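Local coordinates for protein toll-receptor-related 2 (Hydra vulgaris, PDB 4W8H) that probably takes part in Toll-type receptor signalling, the part present here being its TIR domain, a module that typically relays signals by binding other TIR domains, at residues K26-I32 with L122-R127; I88-P94 with M104-C110; I9-D15 with V63-F69. One frame throughout, in Å; residues are numbered along the deposited sequence. Where two conformers were deposited one is given.

Contact 1: K26-I32 with L122-R127; sequences KLERAGI and LFRDIR. Unlike the reference sequence in segment 26-32: Lys26 (reference Glu), Leu27 (reference Val).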
loop_
_atom_site.group_PDB
_atom_site.type_symbol
_atom_site.label_atom_id
_atom_site.label_comp_id
_atom_site.label_asym_id
_atom_site.label_seq_id
_atom_site.Cartn_x
_atom_site.Cartn_y
_atom_site.Cartn_z
ATOM N N LYS A 26 -5.658 8.516 8.361
ATOM C CA LYS A 26 -4.484 9.212 8.876
ATOM C C LYS A 26 -3.645 9.835 7.779
ATOM O O LYS A 26 -3.108 10.947 7.952
ATOM C CB LYS A 26 -3.673 8.283 9.737
ATOM C CG LYS A 26 -4.307 8.137 11.120
ATOM C CD LYS A 26 -3.418 7.445 12.089
ATOM C CE LYS A 26 -2.105 8.174 12.371
ATOM N NZ LYS A 26 -2.209 9.601 12.747
ATOM N N LEU A 27 -3.497 9.130 6.654
ATOM C CA LEU A 27 -2.731 9.691 5.553
ATOM C C LEU A 27 -3.343 10.990 5.075
ATOM O O LEU A 27 -2.646 11.997 4.912
ATOM C CB LEU A 27 -2.652 8.678 4.405
ATOM C CG LEU A 27 -1.734 7.471 4.595
ATOM C CD1 LEU A 27 -2.086 6.383 3.569
ATOM C CD2 LEU A 27 -0.267 7.833 4.479
ATOM N N GLU A 28 -4.655 11.001 4.879
ATOM C CA GLU A 28 -5.329 12.171 4.338
ATOM C C GLU A 28 -5.293 13.320 5.344
ATOM O O GLU A 28 -5.114 14.486 4.968
ATOM C CB GLU A 28 -6.733 11.798 3.852
ATOM C CG GLU A 28 -6.672 10.883 2.604
ATOM C CD GLU A 28 -7.999 10.663 1.944
ATOM O OE1 GLU A 28 -9.043 10.647 2.624
ATOM O OE2 GLU A 28 -7.976 10.485 0.714
ATOM N N ARG A 29 -5.415 12.994 6.627
ATOM C CA ARG A 29 -5.313 14.063 7.661
ATOM C C ARG A 29 -3.931 14.712 7.672
ATOM O O ARG A 29 -3.787 15.886 8.001
ATOM C CB ARG A 29 -5.663 13.504 9.030
ATOM C CG ARG A 29 -7.164 13.322 9.196
ATOM C CD ARG A 29 -7.517 12.556 10.443
ATOM N NE ARG A 29 -7.149 13.294 11.645
ATOM C CZ ARG A 29 -7.959 14.110 12.319
ATOM N NH1 ARG A 29 -9.206 14.288 11.913
ATOM N NH2 ARG A 29 -7.521 14.737 13.410
ATOM N N ALA A 30 -2.920 13.913 7.321
ATOM C CA ALA A 30 -1.527 14.361 7.283
ATOM C C ALA A 30 -1.191 15.096 5.977
ATOM O O ALA A 30 -0.028 15.455 5.765
ATOM C CB ALA A 30 -0.571 13.158 7.480
ATOM N N GLY A 31 -2.195 15.326 5.125
ATOM C CA GLY A 31 -1.985 15.997 3.868
ATOM C C GLY A 31 -1.420 15.167 2.746
ATOM O O GLY A 31 -0.985 15.702 1.723
ATOM N N ILE A 32 -1.437 13.850 2.916
ATOM C CA ILE A 32 -0.915 12.939 1.920
ATOM C C ILE A 32 -2.048 12.555 0.967
ATOM O O ILE A 32 -3.094 12.094 1.371
ATOM C CB ILE A 32 -0.265 11.715 2.609
ATOM C CG1 ILE A 32 0.973 12.203 3.409
ATOM C CG2 ILE A 32 0.076 10.625 1.571
ATOM C CD1 ILE A 32 1.549 11.183 4.372
ATOM N N LEU A 122 6.292 5.784 8.364
ATOM C CA LEU A 122 5.506 5.752 7.145
ATOM C C LEU A 122 5.475 7.137 6.493
ATOM O O LEU A 122 5.757 7.296 5.296
ATOM C CB LEU A 122 4.091 5.279 7.471
ATOM C CG LEU A 122 3.125 5.231 6.295
ATOM C CD1 LEU A 122 3.624 4.286 5.161
ATOM C CD2 LEU A 122 1.750 4.770 6.728
ATOM N N PHE A 123 5.123 8.151 7.273
ATOM C CA PHE A 123 4.974 9.473 6.695
ATOM C C PHE A 123 6.326 9.988 6.206
ATOM O O PHE A 123 6.407 10.667 5.187
ATOM C CB PHE A 123 4.394 10.456 7.711
ATOM C CG PHE A 123 2.983 10.178 8.136
ATOM C CD1 PHE A 123 2.158 9.277 7.493
ATOM C CD2 PHE A 123 2.528 10.752 9.283
ATOM C CE1 PHE A 123 0.885 9.019 7.937
ATOM C CE2 PHE A 123 1.246 10.510 9.738
ATOM C CZ PHE A 123 0.424 9.634 9.069
ATOM N N ARG A 124 7.406 9.693 6.908
ATOM C CA ARG A 124 8.736 10.136 6.500
ATOM C C ARG A 124 9.109 9.559 5.139
ATOM O O ARG A 124 9.692 10.244 4.291
ATOM C CB ARG A 124 9.749 9.731 7.575
ATOM C CG ARG A 124 11.153 10.214 7.329
ATOM C CD ARG A 124 12.095 9.526 8.281
ATOM N NE ARG A 124 11.918 9.949 9.668
ATOM C CZ ARG A 124 11.765 9.139 10.719
ATOM N NH1 ARG A 124 11.657 9.694 11.906
ATOM N NH2 ARG A 124 11.747 7.807 10.618
ATOM N N ASP A 125 8.797 8.288 4.937
ATOM C CA ASP A 125 9.147 7.684 3.669
ATOM C C ASP A 125 8.361 8.293 2.524
ATOM O O ASP A 125 8.905 8.563 1.427
ATOM C CB ASP A 125 8.990 6.175 3.634
ATOM C CG ASP A 125 9.612 5.585 2.382
ATOM O OD1 ASP A 125 10.841 5.669 2.244
ATOM O OD2 ASP A 125 8.896 5.106 1.512
ATOM N N ILE A 126 7.068 8.489 2.759
ATOM C CA ILE A 126 6.201 9.049 1.740
ATOM C C ILE A 126 6.685 10.444 1.376
ATOM O O ILE A 126 6.753 10.790 0.184
ATOM C CB ILE A 126 4.755 9.072 2.227
ATOM C CG1 ILE A 126 4.298 7.621 2.397
ATOM C CG2 ILE A 126 3.878 9.903 1.269
ATOM C CD1 ILE A 126 2.945 7.479 2.991
ATOM N N ARG A 127 7.077 11.233 2.371
ATOM C CA ARG A 127 7.470 12.627 2.174
ATOM C C ARG A 127 8.875 12.780 1.638
ATOM O O ARG A 127 9.199 13.830 1.118
ATOM C CB ARG A 127 7.285 13.376 3.480
ATOM C CG ARG A 127 5.826 13.520 3.844
ATOM C CD ARG A 127 5.666 13.960 5.292
ATOM N NE ARG A 127 4.291 14.318 5.628
ATOM C CZ ARG A 127 3.805 14.370 6.875
ATOM N NH1 ARG A 127 4.555 14.032 7.917
ATOM N NH2 ARG A 127 2.551 14.760 7.079
HETATM O O HOH W 1 2.181 15.337 4.274
#
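Leu122 makes the lightest touch, its CD2 lying 4.3 Å from Leu27 CD2, where helices 16-29 and 115-127 lie side by side on one face of the parallel sheet of this flavodoxin-like TIR domain. One residue on, the Phe123 ring slides in between the helices. With CG anti to the carbonyl carbon (chi1 -66°), the ring reaches across to Ala30, whose CB stands over one face in a CH-pi contact, 4.1 Å from the ring centroid. The ring's CD1 meets Ile32 CD1 at 3.7 Å and CE1 approaches Leu27 CD2. Were Phe123 an alanine, a gap would probably open between the helices, leaving the methyls of Ala30, Leu27 and Ile32 without the ring they share. Ile126 continues this apolar seam: its CD1 lies 3.6 Å from Leu27 CD2, the two side chains crossing at about a right angle, while its CG2 packs against Ile32 CG2. At the end of the segment Arg127 stretches out from CG to NE and brings its guanidinium to the C-terminal end of helix 16-29, just past its last turn, which Gly31 closes in a Schellman motif. NH2 donates to a lone pair of Ala30 O over 3.0 Å, with that oxygen almost in the guanidinium plane. A water joins the same two groups, donating to Ala30 O and accepting from Arg127 NE, 2.7 Å from each.

Contact 2: I88-P94 with M104-C110; sequences IPILYRP and MTYLDWC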
loop_
_atom_site.group_PDB
_atom_site.type_symbol
_atom_site.label_atom_id
_atom_site.label_comp_id
_atom_site.label_asym_id
_atom_site.label_seq_id
_atom_site.Cartn_x
_atom_site.Cartn_y
_atom_site.Cartn_z
ATOM N N ILE A 88 5.917 0.442 -0.523
ATOM C CA ILE A 88 6.092 0.524 0.927
ATOM C C ILE A 88 5.327 -0.627 1.533
ATOM O O ILE A 88 4.099 -0.562 1.626
ATOM C CB ILE A 88 5.557 1.854 1.489
ATOM C CG1 ILE A 88 6.262 3.043 0.859
ATOM C CG2 ILE A 88 5.731 1.854 3.005
ATOM C CD1 ILE A 88 5.634 4.349 1.213
ATOM N N PRO A 89 6.003 -1.729 1.877
ATOM C CA PRO A 89 5.281 -2.860 2.462
ATOM C C PRO A 89 5.019 -2.611 3.952
ATOM O O PRO A 89 5.916 -2.174 4.700
ATOM C CB PRO A 89 6.259 -4.017 2.322
ATOM C CG PRO A 89 7.497 -3.500 1.581
ATOM C CD PRO A 89 7.430 -2.026 1.658
ATOM N N ILE A 90 3.762 -2.868 4.320
ATOM C CA ILE A 90 3.315 -2.855 5.700
ATOM C C ILE A 90 2.934 -4.267 6.091
ATOM O O ILE A 90 2.103 -4.902 5.416
ATOM C CB ILE A 90 2.089 -1.961 5.896
ATOM C CG1 ILE A 90 2.472 -0.494 5.647
ATOM C CG2 ILE A 90 1.532 -2.137 7.340
ATOM C CD1 ILE A 90 1.285 0.439 5.616
ATOM N N LEU A 91 3.511 -4.792 7.180
ATOM C CA LEU A 91 3.026 -6.062 7.725
ATOM C C LEU A 91 1.904 -5.744 8.675
ATOM O O LEU A 91 2.140 -5.333 9.818
ATOM C CB LEU A 91 4.127 -6.878 8.398
ATOM C CG LEU A 91 3.721 -8.301 8.811
ATOM C CD1 LEU A 91 3.512 -9.220 7.639
ATOM C CD2 LEU A 91 4.742 -8.890 9.768
ATOM N N TYR A 92 0.680 -5.885 8.185
ATOM C CA TYR A 92 -0.512 -5.515 8.950
ATOM C C TYR A 92 -0.941 -6.678 9.841
ATOM O O TYR A 92 -1.302 -6.471 10.993
ATOM C CB TYR A 92 -1.630 -5.037 7.999
ATOM C CG TYR A 92 -2.971 -4.916 8.669
ATOM C CD1 TYR A 92 -3.145 -4.179 9.832
ATOM C CD2 TYR A 92 -4.063 -5.619 8.165
ATOM C CE1 TYR A 92 -4.402 -4.146 10.467
ATOM C CE2 TYR A 92 -5.305 -5.579 8.783
ATOM C CZ TYR A 92 -5.452 -4.884 9.951
ATOM O OH TYR A 92 -6.684 -4.894 10.537
ATOM N N ARG A 93 -0.997 -7.866 9.269
ATOM C CA ARG A 93 -1.286 -9.093 10.015
ATOM C C ARG A 93 -0.221 -10.128 9.699
ATOM O O ARG A 93 0.188 -10.208 8.558
ATOM C CB ARG A 93 -2.665 -9.624 9.658
ATOM C CG ARG A 93 -3.816 -8.757 10.139
ATOM C CD ARG A 93 -5.081 -8.981 9.253
ATOM N NE ARG A 93 -5.462 -10.367 9.234
ATOM C CZ ARG A 93 -6.081 -11.005 8.251
ATOM N NH1 ARG A 93 -6.397 -10.395 7.095
ATOM N NH2 ARG A 93 -6.359 -12.293 8.446
ATOM N N PRO A 94 0.197 -10.944 10.690
ATOM C CA PRO A 94 1.229 -11.955 10.420
ATOM C C PRO A 94 0.796 -12.914 9.320
ATOM O O PRO A 94 -0.370 -13.285 9.204
ATOM C CB PRO A 94 1.357 -12.707 11.753
ATOM C CG PRO A 94 0.892 -11.703 12.785
ATOM C CD PRO A 94 -0.263 -10.994 12.093
ATOM N N MET A 104 13.045 -7.824 1.747
ATOM C CA MET A 104 12.663 -6.427 1.632
ATOM C C MET A 104 12.202 -5.888 2.988
ATOM O O MET A 104 11.387 -6.506 3.685
ATOM C CB MET A 104 11.525 -6.304 0.633
ATOM C CG MET A 104 11.130 -4.880 0.388
ATOM S SD MET A 104 9.890 -4.660 -0.864
ATOM C CE MET A 104 10.735 -5.230 -2.307
ATOM N N THR A 105 12.759 -4.758 3.400
ATOM C CA THR A 105 12.403 -4.153 4.671
ATOM C C THR A 105 10.978 -3.677 4.639
ATOM O O THR A 105 10.544 -3.046 3.678
ATOM C CB THR A 105 13.352 -2.959 4.903
ATOM O OG1 THR A 105 14.710 -3.416 4.893
ATOM C CG2 THR A 105 13.004 -2.239 6.214
ATOM N N TYR A 106 10.241 -3.934 5.723
ATOM C CA TYR A 106 8.866 -3.524 5.807
ATOM C C TYR A 106 8.605 -2.759 7.114
ATOM O O TYR A 106 9.392 -2.818 8.070
ATOM C CB TYR A 106 7.906 -4.728 5.700
ATOM C CG TYR A 106 8.113 -5.884 6.645
ATOM C CD1 TYR A 106 7.704 -5.841 7.962
ATOM C CD2 TYR A 106 8.658 -7.063 6.177
ATOM C CE1 TYR A 106 7.898 -6.921 8.801
ATOM C CE2 TYR A 106 8.828 -8.167 6.990
ATOM C CZ TYR A 106 8.445 -8.082 8.318
ATOM O OH TYR A 106 8.605 -9.177 9.140
ATOM N N LEU A 107 7.493 -2.040 7.147
ATOM C CA LEU A 107 6.987 -1.421 8.367
ATOM C C LEU A 107 6.121 -2.450 9.091
ATOM O O LEU A 107 5.099 -2.885 8.559
ATOM C CB LEU A 107 6.161 -0.169 8.057
ATOM C CG LEU A 107 6.909 0.889 7.291
ATOM C CD1 LEU A 107 5.971 2.015 6.933
ATOM C CD2 LEU A 107 8.125 1.400 8.031
ATOM N N ASP A 108 6.499 -2.789 10.317
ATOM C CA ASP A 108 5.887 -3.913 10.993
ATOM C C ASP A 108 4.833 -3.416 11.980
ATOM O O ASP A 108 5.155 -3.110 13.129
ATOM C CB ASP A 108 6.945 -4.727 11.740
ATOM C CG ASP A 108 6.397 -6.047 12.275
ATOM O OD1 ASP A 108 5.158 -6.252 12.251
ATOM O OD2 ASP A 108 7.211 -6.887 12.728
ATOM N N TRP A 109 3.577 -3.374 11.568
ATOM C CA TRP A 109 2.483 -2.943 12.458
ATOM C C TRP A 109 2.273 -3.961 13.559
ATOM O O TRP A 109 1.812 -3.617 14.658
ATOM C CB TRP A 109 1.198 -2.768 11.641
ATOM C CG TRP A 109 -0.023 -2.489 12.468
ATOM C CD1 TRP A 109 -0.971 -3.357 12.817
ATOM C CD2 TRP A 109 -0.409 -1.222 13.011
ATOM N NE1 TRP A 109 -1.934 -2.744 13.579
ATOM C CE2 TRP A 109 -1.606 -1.426 13.698
ATOM C CE3 TRP A 109 0.147 0.051 12.985
ATOM C CZ2 TRP A 109 -2.267 -0.402 14.353
ATOM C CZ3 TRP A 109 -0.492 1.065 13.634
ATOM C CH2 TRP A 109 -1.695 0.838 14.316
ATOM N N CYS A 110 2.619 -5.206 13.330
ATOM C CA CYS A 110 2.392 -6.254 14.303
ATOM C C CYS A 110 3.324 -6.168 15.490
ATOM O O CYS A 110 3.024 -6.747 16.554
ATOM C CB CYS A 110 2.583 -7.605 13.633
ATOM S SG CYS A 110 1.484 -7.931 12.293
#
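Three backbone hydrogen bonds tie Pro89 and Leu91 to Leu107 and Trp109. Leu107 N donates to Pro89 O at 2.9 Å and Leu91 N donates to Leu107 O at 2.8 Å, both fairly straight; beyond them Trp109 N reaches Leu91 O at 3.0 Å with a more bent N-H...O angle of 131°. The Ile90 CA-H leans on Leu107 O as well, giving that oxygen a second, softer partner. Around this ladder the side chains divide between the two faces of the sheet. On the face of Leu91 and Asp108, a first torsion of 54°, with CG between the backbone N and the carbonyl carbon, lays the Tyr106 ring alongside Leu91, pointing the same way, CD1 coming 3.7 Å from Leu91 CB. Leu91 CD2 also approaches Asp108 OD1, and the Cys110 sulfur lies against the turn after the strand, 3.5 Å from Pro94 CD and near Tyr92 O. Toward the start of the strands Pro89 CG abuts Met104 SD at 3.6 Å. On the face of Ile90 and Leu107, Ile88 CG2 meets Leu107 CD1, and both side chains run on into helix 115-127. Further along, the Tyr92 and Trp109 rings lie next to each other, their CD1 atoms 3.8 Å apart and their planes at 41°, and Trp18 packs against both. The Arg93 guanidinium forms salt bridges with Asp15 and Asp68. The short strand 107-108 thus closes one side of the five-stranded parallel sheet, the fifth strand in the 2-1-3-4-5 order of the flavodoxin-like TIR fold.

Contact 3: I9-D15 with V63-F69; sequences ICYAPED and VVMSPDF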
loop_
_atom_site.group_PDB
_atom_site.type_symbol
_atom_site.label_atom_id
_atom_site.label_comp_id
_atom_site.label_asym_id
_atom_site.label_seq_id
_atom_site.Cartn_x
_atom_site.Cartn_y
_atom_site.Cartn_z
ATOM N N ILE A 9 -2.944 2.661 -2.432
ATOM C CA ILE A 9 -3.043 1.646 -1.375
ATOM C C ILE A 9 -3.530 0.378 -1.984
ATOM O O ILE A 9 -4.635 0.311 -2.508
ATOM C CB ILE A 9 -4.043 2.047 -0.290
ATOM C CG1 ILE A 9 -3.888 3.523 0.101
ATOM C CG2 ILE A 9 -3.921 1.078 0.932
ATOM C CD1 ILE A 9 -2.639 3.852 0.789
ATOM N N CYS A 10 -2.711 -0.635 -1.883
ATOM C CA CYS A 10 -3.056 -1.958 -2.382
ATOM C C CYS A 10 -3.339 -2.901 -1.191
ATOM O O CYS A 10 -2.466 -3.087 -0.333
ATOM C CB CYS A 10 -1.894 -2.513 -3.204
ATOM S SG CYS A 10 -2.229 -4.128 -3.864
ATOM N N TYR A 11 -4.550 -3.445 -1.112
ATOM C CA TYR A 11 -5.014 -4.163 0.088
ATOM C C TYR A 11 -6.150 -5.094 -0.291
ATOM O O TYR A 11 -6.846 -4.874 -1.281
ATOM C CB TYR A 11 -5.482 -3.168 1.167
ATOM C CG TYR A 11 -6.783 -2.476 0.834
ATOM C CD1 TYR A 11 -6.825 -1.440 -0.111
ATOM C CD2 TYR A 11 -7.980 -2.890 1.380
ATOM C CE1 TYR A 11 -8.001 -0.860 -0.465
ATOM C CE2 TYR A 11 -9.165 -2.292 1.065
ATOM C CZ TYR A 11 -9.183 -1.278 0.099
ATOM O OH TYR A 11 -10.388 -0.699 -0.263
ATOM N N ALA A 12 -6.330 -6.126 0.506
ATOM C CA ALA A 12 -7.437 -7.059 0.350
ATOM C C ALA A 12 -8.707 -6.517 0.999
ATOM O O ALA A 12 -8.661 -5.895 2.059
ATOM C CB ALA A 12 -7.084 -8.396 0.970
ATOM N N PRO A 13 -9.873 -6.823 0.418
ATOM C CA PRO A 13 -11.126 -6.324 0.987
ATOM C C PRO A 13 -11.331 -6.749 2.435
ATOM O O PRO A 13 -11.934 -6.005 3.220
ATOM C CB PRO A 13 -12.186 -6.965 0.100
ATOM C CG PRO A 13 -11.522 -7.171 -1.199
ATOM C CD PRO A 13 -10.077 -7.448 -0.901
ATOM N N GLU A 14 -10.790 -7.891 2.824
ATOM C CA GLU A 14 -10.978 -8.368 4.197
ATOM C C GLU A 14 -10.344 -7.424 5.229
ATOM O O GLU A 14 -10.721 -7.419 6.386
ATOM C CB GLU A 14 -10.366 -9.761 4.327
ATOM C CG GLU A 14 -11.122 -10.887 3.642
ATOM C CD GLU A 14 -10.804 -11.056 2.174
ATOM O OE1 GLU A 14 -10.002 -10.308 1.602
ATOM O OE2 GLU A 14 -11.387 -11.986 1.583
ATOM N N ASP A 15 -9.351 -6.633 4.809
ATOM C CA ASP A 15 -8.649 -5.682 5.676
ATOM C C ASP A 15 -9.155 -4.254 5.510
ATOM O O ASP A 15 -8.524 -3.323 5.973
ATOM C CB ASP A 15 -7.154 -5.750 5.341
ATOM C CG ASP A 15 -6.564 -7.112 5.603
ATOM O OD1 ASP A 15 -6.898 -7.751 6.622
ATOM O OD2 ASP A 15 -5.756 -7.556 4.768
ATOM N N VAL A 63 1.671 -1.556 0.168
ATOM C CA VAL A 63 1.222 -2.926 0.095
ATOM C C VAL A 63 0.826 -3.378 1.527
ATOM O O VAL A 63 1.701 -3.436 2.380
ATOM C CB VAL A 63 2.424 -3.747 -0.467
ATOM C CG1 VAL A 63 2.177 -5.240 -0.366
ATOM C CG2 VAL A 63 2.754 -3.309 -1.927
ATOM N N VAL A 64 -0.437 -3.662 1.772
ATOM C CA VAL A 64 -0.925 -3.975 3.136
ATOM C C VAL A 64 -0.909 -5.509 3.235
ATOM O O VAL A 64 -1.880 -6.191 2.872
ATOM C CB VAL A 64 -2.297 -3.377 3.384
ATOM C CG1 VAL A 64 -2.750 -3.745 4.809
ATOM C CG2 VAL A 64 -2.268 -1.865 3.186
ATOM N N MET A 65 0.207 -6.052 3.740
ATOM C CA MET A 65 0.412 -7.483 3.764
ATOM C C MET A 65 -0.395 -8.112 4.910
ATOM O O MET A 65 -0.440 -7.621 6.060
ATOM C CB MET A 65 1.892 -7.792 3.947
ATOM C CG MET A 65 2.751 -7.199 2.830
ATOM S SD MET A 65 4.469 -7.774 2.849
ATOM C CE MET A 65 5.012 -7.019 4.379
ATOM N N SER A 66 -1.002 -9.230 4.588
ATOM C CA SER A 66 -1.821 -10.036 5.499
ATOM C C SER A 66 -2.072 -11.380 4.802
ATOM O O SER A 66 -1.823 -11.506 3.593
ATOM C CB SER A 66 -3.170 -9.374 5.723
ATOM O OG SER A 66 -4.016 -9.539 4.593
ATOM N N PRO A 67 -2.643 -12.350 5.511
ATOM C CA PRO A 67 -2.949 -13.605 4.827
ATOM C C PRO A 67 -3.899 -13.421 3.670
ATOM O O PRO A 67 -3.787 -14.101 2.641
ATOM C CB PRO A 67 -3.576 -14.468 5.932
ATOM C CG PRO A 67 -3.017 -13.905 7.227
ATOM C CD PRO A 67 -2.864 -12.431 6.976
ATOM N N ASP A 68 -4.844 -12.488 3.809
ATOM C CA ASP A 68 -5.821 -12.276 2.738
ATOM C C ASP A 68 -5.244 -11.526 1.537
ATOM O O ASP A 68 -5.639 -11.759 0.389
ATOM C CB ASP A 68 -7.039 -11.574 3.287
ATOM C CG ASP A 68 -7.788 -12.460 4.266
ATOM O OD1 ASP A 68 -8.204 -13.572 3.854
ATOM O OD2 ASP A 68 -7.943 -12.059 5.443
ATOM N N PHE A 69 -4.266 -10.655 1.777
ATOM C CA PHE A 69 -3.567 -9.988 0.673
ATOM C C PHE A 69 -3.002 -11.018 -0.305
ATOM O O PHE A 69 -3.126 -10.867 -1.512
ATOM C CB PHE A 69 -2.419 -9.151 1.207
ATOM C CG PHE A 69 -1.711 -8.387 0.148
ATOM C CD1 PHE A 69 -0.650 -8.950 -0.537
ATOM C CD2 PHE A 69 -2.091 -7.110 -0.162
ATOM C CE1 PHE A 69 -0.013 -8.260 -1.546
ATOM C CE2 PHE A 69 -1.446 -6.407 -1.195
ATOM C CZ PHE A 69 -0.425 -7.000 -1.888
HETATM O O HOH W 2 -4.642 -6.174 2.710
#
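Asp68 leans over Ala12 and Glu14, and nearly every atom of its side chain finds one of them. CB lies 3.9 Å from Ala12 CB and close to Glu14 OE1; CG, set anti to the carbonyl carbon (chi1 -66°), carries the carboxylate over to Glu14 and rests 3.7 Å from Glu14 CG. At the tip the two carboxylates stack with their planes 13° apart, Asp68 OD1 standing 4.2 Å from Glu14 OE2, a like-charged approach that probably costs some energy. OD2, beside Glu14 CB, is held by a salt bridge to Arg93, which also grips Asp15 and would offset this negative cluster. These loops follow neighbouring parallel strands, 5-10 and 58-65, at the C-terminal edge of the sheet in the flavodoxin-like TIR fold, where Val64 N donates to Cys10 O at 3.0 Å, nearly along the C=O axis. Past the strands, Ser66 OG donates to the syn lone pair of Asp15 OD2 at 2.6 Å and accepts from Phe69 N in an ST motif. A water bonded to Ala12 N, Asp15 OD2 and Val64 O bridges the diverging chains. The Phe69 ring turns its edge to Cys10 O, and its CE2 lies 3.6 Å from Cys10 SG.

How the contacts relate
Contacts 2 and 3 both belong to the central sheet, their centres about 11 Å apart, and join where strands 58-65 and 87-91 are neighbours. At the C-terminal ends of these strands Arg93 NH1 of contact 2 forms a 2.7 Å salt bridge with Asp15 OD1 of contact 3. Contact 1 lies near the other end of the sheet, its centre about 16 Å from that of contact 2 and about 19 Å from that of contact 3. It is linked to both through apolar side chains: Leu122 CD1 meets Leu107 CD1 at 3.7 Å, and Leu27 CD1 meets Ile9 CD1 at 3.8 Å. The paired helices of contact 1 therefore pack on strands belonging to both other contacts.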